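Local coordinates for protein lipocalin (Argas monolakensis, PDB 3BRN) that binds the biogenic amine serotonin in the pocket of its lipocalin beta barrel, consistent with a general role in amine binding, at residues 38-46 / 58-69; 77-85 / 92-100. All coordinates share one frame; numbering follows the deposited sequence.

Interaction 1 of 2, residues 38-46 / 58-69; sequences PECAYVLVP and FTYGKLQNGQMI. With SRO (serotonin), chain C.
The ring of Tyr42 lies down over Gly61, filling the hollow left where that residue has no side chain: CE1 comes within 3.4 Å of Gly61 CA, and Gly61 N sits over one ring face toward the rim. With CG between the backbone N and the carbonyl carbon (chi1 76°), the ring swings across the neighbouring strand instead of standing off the sheet, and its OH reaches beyond to the next strand, donating to Ile69 O at 3.0 Å from above the carbonyl plane. Met68, bent along its chain, packs CE against Tyr42 CD1 at 3.8 Å, while SD makes an oblique Met-aromatic contact 5.2 Å from the ring centroid. Strands 42-44 and 58-64 run antiparallel as a hairpin of the lipocalin barrel, Tyr42 and Gly61 forming a hydrogen-bonded pair; Leu44 N to Thr59 O, at 2.8 Å, is nearly straight at 174°. On the ligand side of the sheet, Val43 splits its methyls between protein and ligand: CG1 meets Tyr60 CB and, at 3.9 Å, Phe58 CE2, while CG2 faces the indole of serotonin. The Phe58 ring turns a face to the serotonin OH, 3.5 Å from CD2 and offset toward the rim. Toward the other end, Leu63 nestles its CB against both CB and SG of Cys40, whose sulfur is bonded to Cys153, and Glu39, held by Tyr152 through OE1, lays OE2 3.5 Å from Leu63 CD2.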
loop_
_atom_site.group_PDB
_atom_site.type_symbol
_atom_site.label_atom_id
_atom_site.label_comp_id
_atom_site.label_asym_id
_atom_site.label_seq_id
_atom_site.Cartn_x
_atom_site.Cartn_y
_atom_site.Cartn_z
ATOM N N PRO A 38 -13.174 -0.576 -0.581
ATOM C CA PRO A 38 -13.529 -1.916 -1.060
ATOM C C PRO A 38 -12.739 -3.013 -0.334
ATOM O O PRO A 38 -11.555 -2.841 -0.064
ATOM C CB PRO A 38 -13.140 -1.876 -2.543
ATOM C CG PRO A 38 -13.010 -0.425 -2.887
ATOM C CD PRO A 38 -12.582 0.262 -1.635
ATOM N N GLU A 39 -13.419 -4.091 0.052
ATOM C CA GLU A 39 -12.774 -5.244 0.680
ATOM C C GLU A 39 -11.684 -5.788 -0.238
ATOM O O GLU A 39 -11.829 -5.759 -1.460
ATOM C CB GLU A 39 -13.819 -6.352 0.940
ATOM C CG GLU A 39 -14.752 -6.591 -0.250
ATOM C CD GLU A 39 -15.628 -7.856 -0.145
ATOM O OE1 GLU A 39 -15.903 -8.356 0.976
ATOM O OE2 GLU A 39 -16.090 -8.317 -1.214
ATOM N N CYS A 40 -10.579 -6.233 0.357
ATOM C CA CYS A 40 -9.489 -6.903 -0.366
ATOM C C CYS A 40 -8.821 -6.045 -1.432
ATOM O O CYS A 40 -8.301 -6.574 -2.425
ATOM C CB CYS A 40 -9.953 -8.231 -0.977
ATOM S SG CYS A 40 -10.919 -9.297 0.128
ATOM N N ALA A 41 -8.789 -4.733 -1.204
ATOM C CA ALA A 41 -8.146 -3.799 -2.127
ATOM C C ALA A 41 -6.649 -4.095 -2.168
ATOM O O ALA A 41 -6.054 -4.432 -1.146
ATOM C CB ALA A 41 -8.406 -2.350 -1.686
ATOM N N TYR A 42 -6.057 -4.081 -3.360
ATOM C CA TYR A 42 -4.643 -4.424 -3.490
ATOM C C TYR A 42 -4.018 -3.756 -4.711
ATOM O O TYR A 42 -4.708 -3.180 -5.537
ATOM C CB TYR A 42 -4.469 -5.942 -3.646
ATOM C CG TYR A 42 -4.840 -6.433 -5.040
ATOM C CD1 TYR A 42 -6.166 -6.733 -5.362
ATOM C CD2 TYR A 42 -3.876 -6.534 -6.051
ATOM C CE1 TYR A 42 -6.523 -7.123 -6.645
ATOM C CE2 TYR A 42 -4.228 -6.928 -7.355
ATOM C CZ TYR A 42 -5.566 -7.183 -7.643
ATOM O OH TYR A 42 -5.955 -7.579 -8.911
ATOM N N VAL A 43 -2.694 -3.681 -4.698
ATOM C CA VAL A 43 -1.927 -3.265 -5.856
ATOM C C VAL A 43 -0.934 -4.382 -6.108
ATOM O O VAL A 43 -0.597 -5.120 -5.187
ATOM C CB VAL A 43 -1.130 -1.949 -5.600
ATOM C CG1 VAL A 43 -2.066 -0.773 -5.442
ATOM C CG2 VAL A 43 -0.179 -2.086 -4.389
ATOM N N LEU A 44 -0.526 -4.546 -7.369
ATOM C CA LEU A 44 0.579 -5.434 -7.699
ATOM C C LEU A 44 1.809 -4.564 -7.935
ATOM O O LEU A 44 1.686 -3.469 -8.491
ATOM C CB LEU A 44 0.273 -6.223 -8.984
ATOM C CG LEU A 44 -0.788 -7.331 -8.919
ATOM C CD1 LEU A 44 -0.792 -8.139 -10.229
ATOM C CD2 LEU A 44 -0.512 -8.258 -7.755
ATOM N N VAL A 45 2.986 -5.042 -7.532
ATOM C CA VAL A 45 4.228 -4.333 -7.866
ATOM C C VAL A 45 4.387 -4.269 -9.404
ATOM O O VAL A 45 3.901 -5.157 -10.109
ATOM C CB VAL A 45 5.473 -4.979 -7.192
ATOM C CG1 VAL A 45 5.197 -5.285 -5.726
ATOM C CG2 VAL A 45 5.936 -6.226 -7.954
ATOM N N PRO A 46 4.873 -3.130 -9.935
ATOM C CA PRO A 46 4.890 -2.965 -11.392
ATOM C C PRO A 46 5.692 -4.078 -12.049
ATOM O O PRO A 46 6.540 -4.701 -11.398
ATOM C CB PRO A 46 5.588 -1.615 -11.586
ATOM C CG PRO A 46 5.369 -0.906 -10.301
ATOM C CD PRO A 46 5.439 -1.957 -9.252
ATOM N N PHE A 58 0.669 -0.020 -13.478
ATOM C CA PHE A 58 0.577 -1.028 -12.438
ATOM C C PHE A 58 -0.853 -1.507 -12.353
ATOM O O PHE A 58 -1.769 -0.829 -12.817
ATOM C CB PHE A 58 1.045 -0.488 -11.079
ATOM C CG PHE A 58 0.091 0.488 -10.452
ATOM C CD1 PHE A 58 0.018 1.790 -10.911
ATOM C CD2 PHE A 58 -0.730 0.103 -9.404
ATOM C CE1 PHE A 58 -0.894 2.666 -10.389
ATOM C CE2 PHE A 58 -1.633 0.978 -8.860
ATOM C CZ PHE A 58 -1.699 2.279 -9.331
ATOM N N THR A 59 -1.014 -2.740 -11.900
ATOM C CA THR A 59 -2.335 -3.338 -11.737
ATOM C C THR A 59 -2.815 -3.143 -10.302
ATOM O O THR A 59 -2.018 -3.175 -9.362
ATOM C CB THR A 59 -2.302 -4.835 -12.065
ATOM O OG1 THR A 59 -1.783 -5.023 -13.392
ATOM C CG2 THR A 59 -3.704 -5.460 -11.964
ATOM N N TYR A 60 -4.108 -2.889 -10.156
ATOM C CA TYR A 60 -4.736 -2.758 -8.853
ATOM C C TYR A 60 -6.134 -3.341 -8.932
ATOM O O TYR A 60 -6.640 -3.648 -10.026
ATOM C CB TYR A 60 -4.793 -1.298 -8.420
ATOM C CG TYR A 60 -5.809 -0.471 -9.163
ATOM C CD1 TYR A 60 -5.489 0.124 -10.374
ATOM C CD2 TYR A 60 -7.080 -0.240 -8.629
ATOM C CE1 TYR A 60 -6.417 0.875 -11.067
ATOM C CE2 TYR A 60 -8.010 0.530 -9.309
ATOM C CZ TYR A 60 -7.669 1.082 -10.536
ATOM O OH TYR A 60 -8.565 1.881 -11.221
ATOM N N GLY A 61 -6.697 -3.658 -7.781
ATOM C CA GLY A 61 -7.981 -4.323 -7.785
ATOM C C GLY A 61 -8.590 -4.495 -6.424
ATOM O O GLY A 61 -8.232 -3.816 -5.463
ATOM N N LYS A 62 -9.523 -5.426 -6.358
ATOM C CA LYS A 62 -10.315 -5.628 -5.173
ATOM C C LYS A 62 -11.185 -6.849 -5.446
ATOM O O LYS A 62 -11.250 -7.332 -6.584
ATOM C CB LYS A 62 -11.191 -4.399 -4.949
ATOM C CG LYS A 62 -12.255 -4.213 -6.021
ATOM C CD LYS A 62 -13.220 -3.114 -5.631
ATOM C CE LYS A 62 -13.843 -2.463 -6.851
ATOM N NZ LYS A 62 -14.600 -1.237 -6.467
ATOM N N LEU A 63 -11.803 -7.376 -4.395
ATOM C CA LEU A 63 -12.664 -8.543 -4.517
ATOM C C LEU A 63 -14.012 -8.166 -5.107
ATOM O O LEU A 63 -14.625 -7.170 -4.713
ATOM C CB LEU A 63 -12.858 -9.214 -3.160
ATOM C CG LEU A 63 -13.759 -10.449 -3.151
ATOM C CD1 LEU A 63 -13.188 -11.495 -4.100
ATOM C CD2 LEU A 63 -13.883 -10.991 -1.738
ATOM N N GLN A 64 -14.482 -8.982 -6.046
ATOM C CA GLN A 64 -15.750 -8.715 -6.690
ATOM C C GLN A 64 -16.223 -10.077 -7.164
ATOM O O GLN A 64 -15.542 -10.747 -7.938
ATOM C CB GLN A 64 -15.599 -7.629 -7.753
ATOM C CG GLN A 64 -16.829 -6.732 -7.887
ATOM C CD GLN A 64 -16.713 -5.746 -9.038
ATOM O OE1 GLN A 64 -16.518 -4.545 -8.829
ATOM N NE2 GLN A 64 -16.785 -6.257 -10.263
ATOM N N ASN A 65 -17.376 -10.493 -6.644
ATOM C CA ASN A 65 -18.021 -11.716 -7.082
ATOM C C ASN A 65 -17.142 -12.951 -6.988
ATOM O O ASN A 65 -17.137 -13.802 -7.886
ATOM C CB ASN A 65 -18.507 -11.497 -8.515
ATOM C CG ASN A 65 -19.580 -10.430 -8.603
ATOM O OD1 ASN A 65 -20.556 -10.456 -7.848
ATOM N ND2 ASN A 65 -19.398 -9.471 -9.510
ATOM N N GLY A 66 -16.387 -13.035 -5.897
ATOM C CA GLY A 66 -15.542 -14.190 -5.635
ATOM C C GLY A 66 -14.189 -14.117 -6.316
ATOM O O GLY A 66 -13.303 -14.927 -6.029
ATOM N N GLN A 67 -13.998 -13.104 -7.158
ATOM C CA GLN A 67 -12.736 -12.951 -7.882
ATOM C C GLN A 67 -12.031 -11.612 -7.688
ATOM O O GLN A 67 -12.669 -10.578 -7.502
ATOM C CB GLN A 67 -12.940 -13.229 -9.367
ATOM C CG GLN A 67 -13.426 -14.635 -9.650
ATOM C CD GLN A 67 -13.404 -14.953 -11.118
ATOM O OE1 GLN A 67 -13.656 -13.942 -11.943
ATOM N NE2 GLN A 67 -13.085 -16.074 -11.515
ATOM N N MET A 68 -10.703 -11.642 -7.746
ATOM C CA MET A 68 -9.899 -10.419 -7.703
ATOM C C MET A 68 -9.888 -9.797 -9.093
ATOM O O MET A 68 -9.305 -10.364 -10.022
ATOM C CB MET A 68 -8.454 -10.746 -7.307
ATOM C CG MET A 68 -8.263 -11.258 -5.893
ATOM S SD MET A 68 -8.886 -10.072 -4.687
ATOM C CE MET A 68 -7.461 -9.852 -3.615
ATOM N N ILE A 69 -10.538 -8.647 -9.250
ATOM C CA ILE A 69 -10.524 -7.959 -10.540
ATOM C C ILE A 69 -9.254 -7.136 -10.695
ATOM O O ILE A 69 -8.718 -6.604 -9.709
ATOM C CB ILE A 69 -11.738 -7.027 -10.730
ATOM C CG1 ILE A 69 -11.692 -5.886 -9.715
ATOM C CG2 ILE A 69 -13.055 -7.820 -10.693
ATOM C CD1 ILE A 69 -12.575 -4.703 -10.066
HETATM O OH SRO C . 1.745 1.228 -7.141
HETATM C CZ3 SRO C . 1.236 1.706 -5.958
HETATM C CH2 SRO C . 0.356 2.783 -6.027
HETATM C CZ2 SRO C . -0.289 3.239 -4.874
HETATM C CE2 SRO C . 0.044 2.622 -3.679
HETATM N NE1 SRO C . -0.308 2.814 -2.382
HETATM C CD1 SRO C . 0.312 1.892 -1.608
HETATM C CG SRO C . 1.120 1.097 -2.423
HETATM C CD2 SRO C . 0.956 1.580 -3.719
HETATM C CE3 SRO C . 1.522 1.150 -4.819
HETATM C CB SRO C . 2.017 -0.024 -1.961
HETATM C CA SRO C . 3.497 0.350 -2.176
HETATM N NZ SRO C . 4.324 -0.824 -1.875
#

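Interaction 2 of 2, residues 77-85 / 92-100. With SRO (serotonin), chain C.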
loop_
_atom_site.group_PDB
_atom_site.type_symbol
_atom_site.label_atom_id
_atom_site.label_comp_id
_atom_site.label_asym_id
_atom_site.label_seq_id
_atom_site.Cartn_x
_atom_site.Cartn_y
_atom_site.Cartn_z
ATOM N N VAL A 77 6.909 8.066 -9.389
ATOM C CA VAL A 77 7.576 8.124 -8.090
ATOM C C VAL A 77 8.648 9.208 -8.013
ATOM O O VAL A 77 9.541 9.267 -8.856
ATOM C CB VAL A 77 8.185 6.752 -7.717
ATOM C CG1 VAL A 77 7.070 5.749 -7.364
ATOM C CG2 VAL A 77 9.006 6.215 -8.861
ATOM N N ASN A 78 8.539 10.065 -6.998
ATOM C CA ASN A 78 9.538 11.099 -6.710
ATOM C C ASN A 78 9.701 11.299 -5.192
ATOM O O ASN A 78 8.731 11.575 -4.502
ATOM C CB ASN A 78 9.130 12.431 -7.366
ATOM C CG ASN A 78 9.032 12.338 -8.891
ATOM O OD1 ASN A 78 10.169 12.471 -9.570
ATOM N ND2 ASN A 78 7.940 12.222 -9.446
ATOM N N GLY A 79 10.932 11.253 -4.690
ATOM C CA GLY A 79 11.151 11.417 -3.246
ATOM C C GLY A 79 10.246 10.436 -2.526
ATOM O O GLY A 79 10.075 9.321 -2.989
ATOM N N ASP A 80 9.498 10.913 -1.538
ATOM C CA ASP A 80 8.545 10.058 -0.837
ATOM C C ASP A 80 7.128 10.071 -1.405
ATOM O O ASP A 80 6.198 9.577 -0.762
ATOM C CB ASP A 80 8.524 10.380 0.668
ATOM C CG ASP A 80 8.059 11.801 0.961
ATOM O OD1 ASP A 80 7.850 12.569 0.000
ATOM O OD2 ASP A 80 7.939 12.165 2.156
ATOM N N LYS A 81 6.975 10.539 -2.640
ATOM C CA LYS A 81 5.650 10.642 -3.257
ATOM C C LYS A 81 5.342 9.541 -4.273
ATOM O O LYS A 81 6.118 9.294 -5.196
ATOM C CB LYS A 81 5.464 12.002 -3.933
ATOM C CG LYS A 81 5.664 13.188 -3.017
ATOM C CD LYS A 81 4.682 13.162 -1.867
ATOM C CE LYS A 81 5.055 14.245 -0.849
ATOM N NZ LYS A 81 3.933 14.483 0.100
ATOM N N ILE A 82 4.202 8.885 -4.079
ATOM C CA ILE A 82 3.635 7.962 -5.065
ATOM C C ILE A 82 2.424 8.657 -5.673
ATOM O O ILE A 82 1.450 8.950 -4.974
ATOM C CB ILE A 82 3.170 6.632 -4.416
ATOM C CG1 ILE A 82 4.367 5.874 -3.827
ATOM C CG2 ILE A 82 2.432 5.736 -5.443
ATOM C CD1 ILE A 82 3.964 4.700 -2.936
ATOM N N GLU A 83 2.567 9.077 -6.925
ATOM C CA GLU A 83 1.518 9.837 -7.600
ATOM C C GLU A 83 0.774 8.957 -8.583
ATOM O O GLU A 83 1.368 8.418 -9.514
ATOM C CB GLU A 83 2.116 11.040 -8.331
ATOM C CG GLU A 83 1.079 11.861 -9.085
ATOM C CD GLU A 83 0.105 12.570 -8.158
ATOM O OE1 GLU A 83 0.540 13.032 -7.085
ATOM O OE2 GLU A 83 -1.084 12.693 -8.519
ATOM N N VAL A 84 -0.522 8.773 -8.345
ATOM C CA VAL A 84 -1.314 7.860 -9.139
ATOM C C VAL A 84 -2.284 8.638 -10.032
ATOM O O VAL A 84 -2.823 9.673 -9.617
ATOM C CB VAL A 84 -2.098 6.849 -8.261
ATOM C CG1 VAL A 84 -3.148 6.131 -9.091
ATOM C CG2 VAL A 84 -1.151 5.847 -7.636
ATOM N N THR A 85 -2.307 8.259 -11.308
ATOM C CA THR A 85 -3.194 8.876 -12.300
ATOM C C THR A 85 -3.968 7.796 -13.051
ATOM O O THR A 85 -3.400 6.781 -13.460
ATOM C CB THR A 85 -2.392 9.745 -13.320
ATOM O OG1 THR A 85 -1.169 9.089 -13.657
ATOM C CG2 THR A 85 -2.052 11.065 -12.733
ATOM N N SER A 92 -6.336 7.450 -7.039
ATOM C CA SER A 92 -5.716 8.549 -7.785
ATOM C C SER A 92 -5.323 9.713 -6.891
ATOM O O SER A 92 -5.979 10.001 -5.891
ATOM C CB SER A 92 -6.613 9.023 -8.937
ATOM O OG SER A 92 -6.773 7.988 -9.898
ATOM N N GLY A 93 -4.199 10.345 -7.216
ATOM C CA GLY A 93 -3.699 11.442 -6.416
ATOM C C GLY A 93 -2.405 11.066 -5.711
ATOM O O GLY A 93 -1.828 10.005 -5.972
ATOM N N THR A 94 -2.025 11.864 -4.726
ATOM C CA THR A 94 -0.706 11.728 -4.120
ATOM C C THR A 94 -0.715 10.905 -2.827
ATOM O O THR A 94 -1.340 11.273 -1.836
ATOM C CB THR A 94 -0.078 13.107 -3.863
ATOM O OG1 THR A 94 -0.151 13.885 -5.064
ATOM C CG2 THR A 94 1.386 12.968 -3.445
ATOM N N THR A 95 -0.019 9.780 -2.855
ATOM C CA THR A 95 0.198 8.987 -1.653
ATOM C C THR A 95 1.627 9.249 -1.152
ATOM O O THR A 95 2.569 9.238 -1.937
ATOM C CB THR A 95 0.042 7.504 -1.997
ATOM O OG1 THR A 95 -1.335 7.214 -2.256
ATOM C CG2 THR A 95 0.564 6.620 -0.871
ATOM N N THR A 96 1.793 9.473 0.152
ATOM C CA THR A 96 3.113 9.751 0.713
ATOM C C THR A 96 3.560 8.560 1.561
ATOM O O THR A 96 2.821 8.098 2.422
ATOM C CB THR A 96 3.103 11.022 1.621
ATOM O OG1 THR A 96 2.564 12.123 0.892
ATOM C CG2 THR A 96 4.517 11.388 2.107
ATOM N N VAL A 97 4.799 8.134 1.372
ATOM C CA VAL A 97 5.338 7.042 2.176
ATOM C C VAL A 97 5.855 7.589 3.507
ATOM O O VAL A 97 6.805 8.352 3.519
ATOM C CB VAL A 97 6.455 6.297 1.445
ATOM C CG1 VAL A 97 6.829 5.036 2.217
ATOM C CG2 VAL A 97 6.023 5.955 0.010
ATOM N N LEU A 98 5.182 7.258 4.607
ATOM C CA LEU A 98 5.600 7.752 5.923
ATOM C C LEU A 98 6.639 6.810 6.502
ATOM O O LEU A 98 7.425 7.191 7.350
ATOM C CB LEU A 98 4.396 7.839 6.862
ATOM C CG LEU A 98 3.246 8.694 6.321
ATOM C CD1 LEU A 98 2.153 8.708 7.356
ATOM C CD2 LEU A 98 3.758 10.114 6.006
ATOM N N PHE A 99 6.536 5.538 6.132
ATOM C CA PHE A 99 7.495 4.536 6.560
ATOM C C PHE A 99 7.413 3.300 5.676
ATOM O O PHE A 99 6.355 2.949 5.187
ATOM C CB PHE A 99 7.269 4.156 8.031
ATOM C CG PHE A 99 8.106 2.995 8.495
ATOM C CD1 PHE A 99 9.386 3.196 8.993
ATOM C CD2 PHE A 99 7.606 1.705 8.443
ATOM C CE1 PHE A 99 10.166 2.123 9.404
ATOM C CE2 PHE A 99 8.388 0.631 8.833
ATOM C CZ PHE A 99 9.659 0.845 9.336
ATOM N N SER A 100 8.539 2.627 5.468
ATOM C CA SER A 100 8.506 1.385 4.702
ATOM C C SER A 100 9.758 0.600 5.018
ATOM O O SER A 100 10.756 1.189 5.423
ATOM C CB SER A 100 8.470 1.698 3.209
ATOM O OG SER A 100 8.326 0.510 2.450
HETATM O OH SRO C . 1.745 1.228 -7.141
HETATM C CZ3 SRO C . 1.236 1.706 -5.958
HETATM C CH2 SRO C . 0.356 2.783 -6.027
HETATM C CZ2 SRO C . -0.289 3.239 -4.874
HETATM C CE2 SRO C . 0.044 2.622 -3.679
HETATM N NE1 SRO C . -0.308 2.814 -2.382
HETATM C CD1 SRO C . 0.312 1.892 -1.608
HETATM C CG SRO C . 1.120 1.097 -2.423
HETATM C CD2 SRO C . 0.956 1.580 -3.719
HETATM C CE3 SRO C . 1.522 1.150 -4.819
HETATM C CB SRO C . 2.017 -0.024 -1.961
HETATM C CA SRO C . 3.497 0.350 -2.176
HETATM N NZ SRO C . 4.324 -0.824 -1.875
HETATM O O HOH W 1 8.051 10.508 4.053
#
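Ile82 and Thr95 face each other as a hydrogen-bonded pair where strands 81-85 and 93-97 run antiparallel in the wall of the lipocalin barrel, their side chains on the serotonin side. Both of their backbone bonds are 2.7 Å long: Ile82 N to Thr95 O, and Thr95 N to Ile82 O. From Ile82 CB, which rests 4.0 Å from Thr95 CB, the side chain divides. The CG2 branch, anti to the backbone N, drops onto the ligand and lies 3.7 Å from CH2 of the serotonin indole. The other branch passes through CG1, beside Val97 CG2, and ends at CD1, which meets that same methyl at 3.8 Å. Val84 adds its CG2 against the benzene part of the indole, and its CG1 packs over Ser92 CA. Together these aliphatic groups form an apolar patch of the serotonin pocket, with Met108 of the adjoining strand bordering Ile82, Thr95 and Val97. On the opposite face of the sheet the pairing is polar. Lys81 lies side by side with Thr96, pointing the same way, and bends at chi2 (-60°) to bring NZ to Thr96 OG1 at 2.8 Å; its CD rests against Thr94 CG2. Near the corner at Leu98, one water donates to both Asp80 OD2 and Val97 O, at a doubtfully short 2.5 Å, while Val97 N hydrogen-bonds Asp80 O at 2.9 Å.

Interaction 1 closes before interaction 2 opens along the chain, and their centres lie about 19 Å apart within one curled antiparallel sheet. Strand 67-78 connects them: it pairs with strand 55-64 on one side and with strand 81-85 on the other, so residues 38-46/58-69 and 77-85/92-100 belong to successive parts of the same barrel wall. They touch where Phe58 CZ packs 4.0 Å from Val84 CG2, beside the bound serotonin. Each interaction therefore supplies apolar wall to one pocket, while Ser18 O and Asp106 OD2, outside both, hydrogen-bond the ligand.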